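Local coordinates for protein DNA gyrase, B subunit, truncated (Myxococcus xanthus, PDB 3CWV) that probably acts as the ATP-binding subunit of a type II topoisomerase that breaks, passes and rejoins double-stranded DNA, at residues R220-P225 against Q244-E249; D250-S255 against G299-V304. All coordinates share one frame; numbering follows the deposited sequence.

Interaction 1 of 2, residues R220-P225 against Q244-E249; sequences RPQLHP and QWCEDE
His224 and Gln244 form the tight end of this contact, where a loop meets the end of a strand. The bend at chi2 (66°) turns Gln244 CD toward the imidazole, and Gln244 NE2 sits above one face near its rim, the amide and ring planes 22° apart. Gln244 NE2 donates to His224 O at 3.2 Å and also to Trp245 O at 3.0 Å. Trp245 O is gripped twice, since Leu223 N donates to it at 2.9 Å from the opposite face of the carbonyl plane. His224 NE2 in turn accepts the backbone N-H of Trp245 in a nearly straight bond of 3.0 Å, while His224 ND1 is hydrogen-bonded to Glu226 O and His347 meets the ring edge-to-face. With both ring nitrogens engaged, the imidazole is fixed in rotation.

Toward the solvent the grip slackens. Pro221 O accepts from Glu247 N at 2.8 Å, but the Glu247 side chain crosses the proline ring by its aliphatic part, CG to Pro221 CB at 3.4 Å, with both residues exposed. Beside it, Asp248 OD1 stands 3.5 Å from Arg220 NE, well out of the guanidinium plane, an ion pair without a directed hydrogen bond. Glu247 centres an inverse gamma turn, and Gln222 and Cys246 make a single beta bridge: the arrangement is a loop bridged to the C-terminal end of strand 237-245, an inner strand of the mixed sheet.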
# COMPACT_ATOMS: atom_id res chain seq x y z
N ARG A 220 -12.51 12.52 17.80
CA ARG A 220 -13.53 13.41 17.27
C ARG A 220 -14.90 12.90 17.74
O ARG A 220 -15.03 11.74 18.13
CB ARG A 220 -13.47 13.41 15.74
CG ARG A 220 -12.32 14.20 15.13
CD ARG A 220 -11.89 13.59 13.80
NE ARG A 220 -11.68 14.58 12.75
CZ ARG A 220 -10.53 15.21 12.50
NH1 ARG A 220 -10.46 16.10 11.52
NH2 ARG A 220 -9.44 14.95 13.22
N PRO A 221 -15.93 13.76 17.72
CA PRO A 221 -17.22 13.24 18.17
C PRO A 221 -17.96 12.47 17.08
O PRO A 221 -18.63 13.06 16.23
CB PRO A 221 -17.99 14.51 18.60
CG PRO A 221 -17.11 15.69 18.22
CD PRO A 221 -16.00 15.18 17.36
N GLN A 222 -17.86 11.14 17.13
CA GLN A 222 -18.46 10.28 16.11
C GLN A 222 -19.99 10.26 16.19
O GLN A 222 -20.56 10.07 17.27
CB GLN A 222 -17.89 8.86 16.23
CG GLN A 222 -16.42 8.74 15.80
CD GLN A 222 -15.76 7.46 16.25
OE1 GLN A 222 -16.30 6.72 17.08
NE2 GLN A 222 -14.57 7.19 15.71
N LEU A 223 -20.65 10.42 15.04
CA LEU A 223 -22.12 10.45 14.97
C LEU A 223 -22.75 9.06 14.94
O LEU A 223 -23.97 8.91 15.00
CB LEU A 223 -22.59 11.26 13.77
CG LEU A 223 -22.27 12.76 13.79
CD1 LEU A 223 -22.83 13.42 12.54
CD2 LEU A 223 -22.84 13.41 15.03
N HIS A 224 -21.91 8.05 14.81
CA HIS A 224 -22.34 6.66 14.83
C HIS A 224 -21.14 5.83 15.30
O HIS A 224 -20.00 6.22 15.06
CB HIS A 224 -22.87 6.23 13.45
CG HIS A 224 -21.96 6.59 12.30
ND1 HIS A 224 -21.17 5.65 11.67
CD2 HIS A 224 -21.75 7.76 11.66
CE1 HIS A 224 -20.50 6.24 10.69
NE2 HIS A 224 -20.83 7.51 10.66
N PRO A 225 -21.39 4.71 16.01
CA PRO A 225 -20.34 3.96 16.67
C PRO A 225 -19.53 3.02 15.78
O PRO A 225 -18.51 2.48 16.23
CB PRO A 225 -21.11 3.12 17.71
CG PRO A 225 -22.43 2.90 17.06
CD PRO A 225 -22.73 4.14 16.29
N GLN A 244 -17.15 7.53 7.84
CA GLN A 244 -17.36 7.82 9.25
C GLN A 244 -17.60 9.31 9.42
O GLN A 244 -16.72 10.12 9.12
CB GLN A 244 -16.12 7.39 10.08
CG GLN A 244 -16.23 7.76 11.57
CD GLN A 244 -17.32 6.98 12.25
OE1 GLN A 244 -17.27 5.77 12.33
NE2 GLN A 244 -18.35 7.69 12.72
N TRP A 245 -18.80 9.65 9.89
CA TRP A 245 -19.18 11.03 10.16
C TRP A 245 -18.98 11.36 11.62
O TRP A 245 -19.24 10.53 12.50
CB TRP A 245 -20.64 11.27 9.79
CG TRP A 245 -20.89 11.46 8.33
CD1 TRP A 245 -20.81 12.63 7.62
CD2 TRP A 245 -21.27 10.46 7.39
NE1 TRP A 245 -21.13 12.41 6.31
CE2 TRP A 245 -21.41 11.08 6.14
CE3 TRP A 245 -21.51 9.08 7.49
CZ2 TRP A 245 -21.77 10.39 4.99
CZ3 TRP A 245 -21.87 8.39 6.34
CH2 TRP A 245 -21.99 9.05 5.11
N CYS A 246 -18.51 12.57 11.86
CA CYS A 246 -18.28 13.11 13.19
C CYS A 246 -18.90 14.49 13.19
O CYS A 246 -19.19 15.04 12.13
CB CYS A 246 -16.78 13.20 13.49
SG CYS A 246 -15.92 11.60 13.46
N GLU A 247 -19.12 15.08 14.36
CA GLU A 247 -19.72 16.40 14.38
C GLU A 247 -18.69 17.52 14.45
O GLU A 247 -18.54 18.19 15.47
CB GLU A 247 -20.81 16.53 15.45
CG GLU A 247 -20.43 16.07 16.82
CD GLU A 247 -21.17 16.84 17.90
OE1 GLU A 247 -20.64 16.95 19.04
OE2 GLU A 247 -22.28 17.35 17.60
N ASP A 248 -17.98 17.69 13.34
CA ASP A 248 -17.06 18.80 13.15
C ASP A 248 -17.05 19.25 11.69
O ASP A 248 -17.82 18.74 10.86
CB ASP A 248 -15.65 18.49 13.66
CG ASP A 248 -15.12 17.14 13.16
OD1 ASP A 248 -14.43 16.45 13.95
OD2 ASP A 248 -15.38 16.77 11.99
N GLU A 249 -16.19 20.20 11.37
CA GLU A 249 -16.24 20.86 10.07
C GLU A 249 -15.33 20.19 9.04
O GLU A 249 -15.56 20.29 7.83
CB GLU A 249 -15.88 22.34 10.22
CG GLU A 249 -16.56 23.27 9.21
CD GLU A 249 -18.08 23.30 9.36
OE1 GLU A 249 -18.77 23.69 8.39
OE2 GLU A 249 -18.59 22.94 10.45

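Interaction 2 of 2, residues D250-S255 against G299-V304; sequences DSTLLS and GLTAIV
Thr252 and Thr301 stand side by side and point the same way, their CG2 methyls 4.1 Å apart, on neighbouring parallel strands. The backbones between them are joined by four hydrogen bonds in the alternating pattern of a parallel ladder. Thr252 donates to Leu300 O (N to O 2.8 Å) and accepts from Ala302 N. Leu254 repeats the scheme two residues on: it donates to Ala302 O, and Leu254 O accepts from Val304 N at 2.9 Å. The segment axes approach to 4.7 Å and lie 6° from parallel.

Side chains fill in around that ladder. On the face of Leu253 and Ala302, Leu253 CG is anti to the backbone N (chi1 -174°), and from there Leu253 CD1 reaches Ala302 CB at 3.8 Å. On the face of the threonines, Leu254 CD2 approaches Ile303 CG1 at 4.2 Å.

Beyond the ladder, Ser255 OG is hydrogen-bonded to His265 ND1 and Thr262 OG1, and Ser251 OG to Ala297 O. Helix 267-284 packs on Leu253, Ser255 and Val304, whereas helix 208-217 covers Thr301 and Ile303 on the other face; strand 237-245 flanks strand 300-307 on the side away from strand 252-257.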
# COMPACT_ATOMS: atom_id res chain seq x y z
N ASP A 250 -14.29 19.51 9.53
CA ASP A 250 -13.24 18.99 8.68
C ASP A 250 -13.71 17.78 7.89
O ASP A 250 -14.54 17.00 8.36
CB ASP A 250 -12.03 18.61 9.53
CG ASP A 250 -11.58 19.75 10.43
OD1 ASP A 250 -10.82 19.48 11.38
OD2 ASP A 250 -11.99 20.91 10.19
N SER A 251 -13.18 17.63 6.68
CA SER A 251 -13.51 16.53 5.79
C SER A 251 -12.21 15.85 5.40
O SER A 251 -11.20 16.52 5.18
CB SER A 251 -14.20 17.06 4.53
OG SER A 251 -14.92 16.04 3.86
N THR A 252 -12.22 14.52 5.36
CA THR A 252 -11.05 13.75 4.95
C THR A 252 -11.47 12.70 3.92
O THR A 252 -12.38 11.91 4.17
CB THR A 252 -10.35 13.10 6.17
OG1 THR A 252 -9.79 14.14 7.00
CG2 THR A 252 -9.24 12.14 5.75
N LEU A 253 -10.82 12.71 2.75
CA LEU A 253 -11.09 11.71 1.72
C LEU A 253 -9.75 11.15 1.23
O LEU A 253 -8.98 11.85 0.58
CB LEU A 253 -11.92 12.32 0.57
CG LEU A 253 -12.44 11.41 -0.56
CD1 LEU A 253 -12.85 10.06 -0.06
CD2 LEU A 253 -13.59 12.05 -1.30
N LEU A 254 -9.47 9.90 1.60
CA LEU A 254 -8.23 9.21 1.22
C LEU A 254 -8.57 8.12 0.22
O LEU A 254 -9.44 7.28 0.49
CB LEU A 254 -7.63 8.52 2.45
CG LEU A 254 -6.70 9.22 3.45
CD1 LEU A 254 -6.68 10.75 3.39
CD2 LEU A 254 -6.93 8.68 4.88
N SER A 255 -7.92 8.12 -0.94
CA SER A 255 -8.21 7.06 -1.93
C SER A 255 -6.91 6.42 -2.38
O SER A 255 -5.86 7.08 -2.38
CB SER A 255 -9.00 7.60 -3.11
OG SER A 255 -8.35 8.69 -3.70
N GLY A 299 -17.71 16.87 8.06
CA GLY A 299 -17.48 15.92 9.15
C GLY A 299 -17.22 14.48 8.74
O GLY A 299 -17.06 13.61 9.59
N LEU A 300 -17.15 14.23 7.43
CA LEU A 300 -16.87 12.88 6.91
C LEU A 300 -15.38 12.56 6.81
O LEU A 300 -14.60 13.31 6.21
CB LEU A 300 -17.50 12.68 5.52
CG LEU A 300 -17.30 11.31 4.85
CD1 LEU A 300 -17.76 10.16 5.75
CD2 LEU A 300 -18.00 11.24 3.51
N THR A 301 -14.99 11.42 7.38
CA THR A 301 -13.72 10.79 7.07
C THR A 301 -14.08 9.57 6.22
O THR A 301 -14.78 8.66 6.68
CB THR A 301 -12.93 10.38 8.35
OG1 THR A 301 -12.65 11.54 9.14
CG2 THR A 301 -11.60 9.68 8.00
N ALA A 302 -13.64 9.57 4.96
CA ALA A 302 -13.95 8.49 4.02
C ALA A 302 -12.65 7.95 3.39
O ALA A 302 -11.71 8.70 3.10
CB ALA A 302 -14.92 8.98 2.93
N ILE A 303 -12.60 6.63 3.23
CA ILE A 303 -11.46 5.98 2.62
C ILE A 303 -11.98 5.03 1.55
O ILE A 303 -12.91 4.25 1.80
CB ILE A 303 -10.64 5.16 3.66
CG1 ILE A 303 -10.25 6.04 4.87
CG2 ILE A 303 -9.39 4.54 3.00
CD1 ILE A 303 -9.74 5.25 6.05
N VAL A 304 -11.40 5.11 0.35
CA VAL A 304 -11.79 4.28 -0.78
C VAL A 304 -10.54 3.66 -1.43
O VAL A 304 -9.69 4.37 -1.93
CB VAL A 304 -12.54 5.11 -1.86
CG1 VAL A 304 -12.89 4.21 -3.06
CG2 VAL A 304 -13.82 5.81 -1.28

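In the fold
From the N terminus, the chain leaves helix 208-217, and interaction 1 closes the first loop, which encloses chiefly the hairpin of strands 228-234 and 237-245. Interaction 2 opens directly afterwards and closes a longer excursion, about half helical and containing helix 267-284, so the loops neither nest nor cross. They meet at strand 300-307: Gln244 O lies 2.8 Å from Thr301 N, and Cys246 N lies 2.9 Å from Gly299 O, both probable hydrogen bonds. Strand 300-307 thus sits between strands 237-245 and 252-257, tying the hairpin to the later helical part.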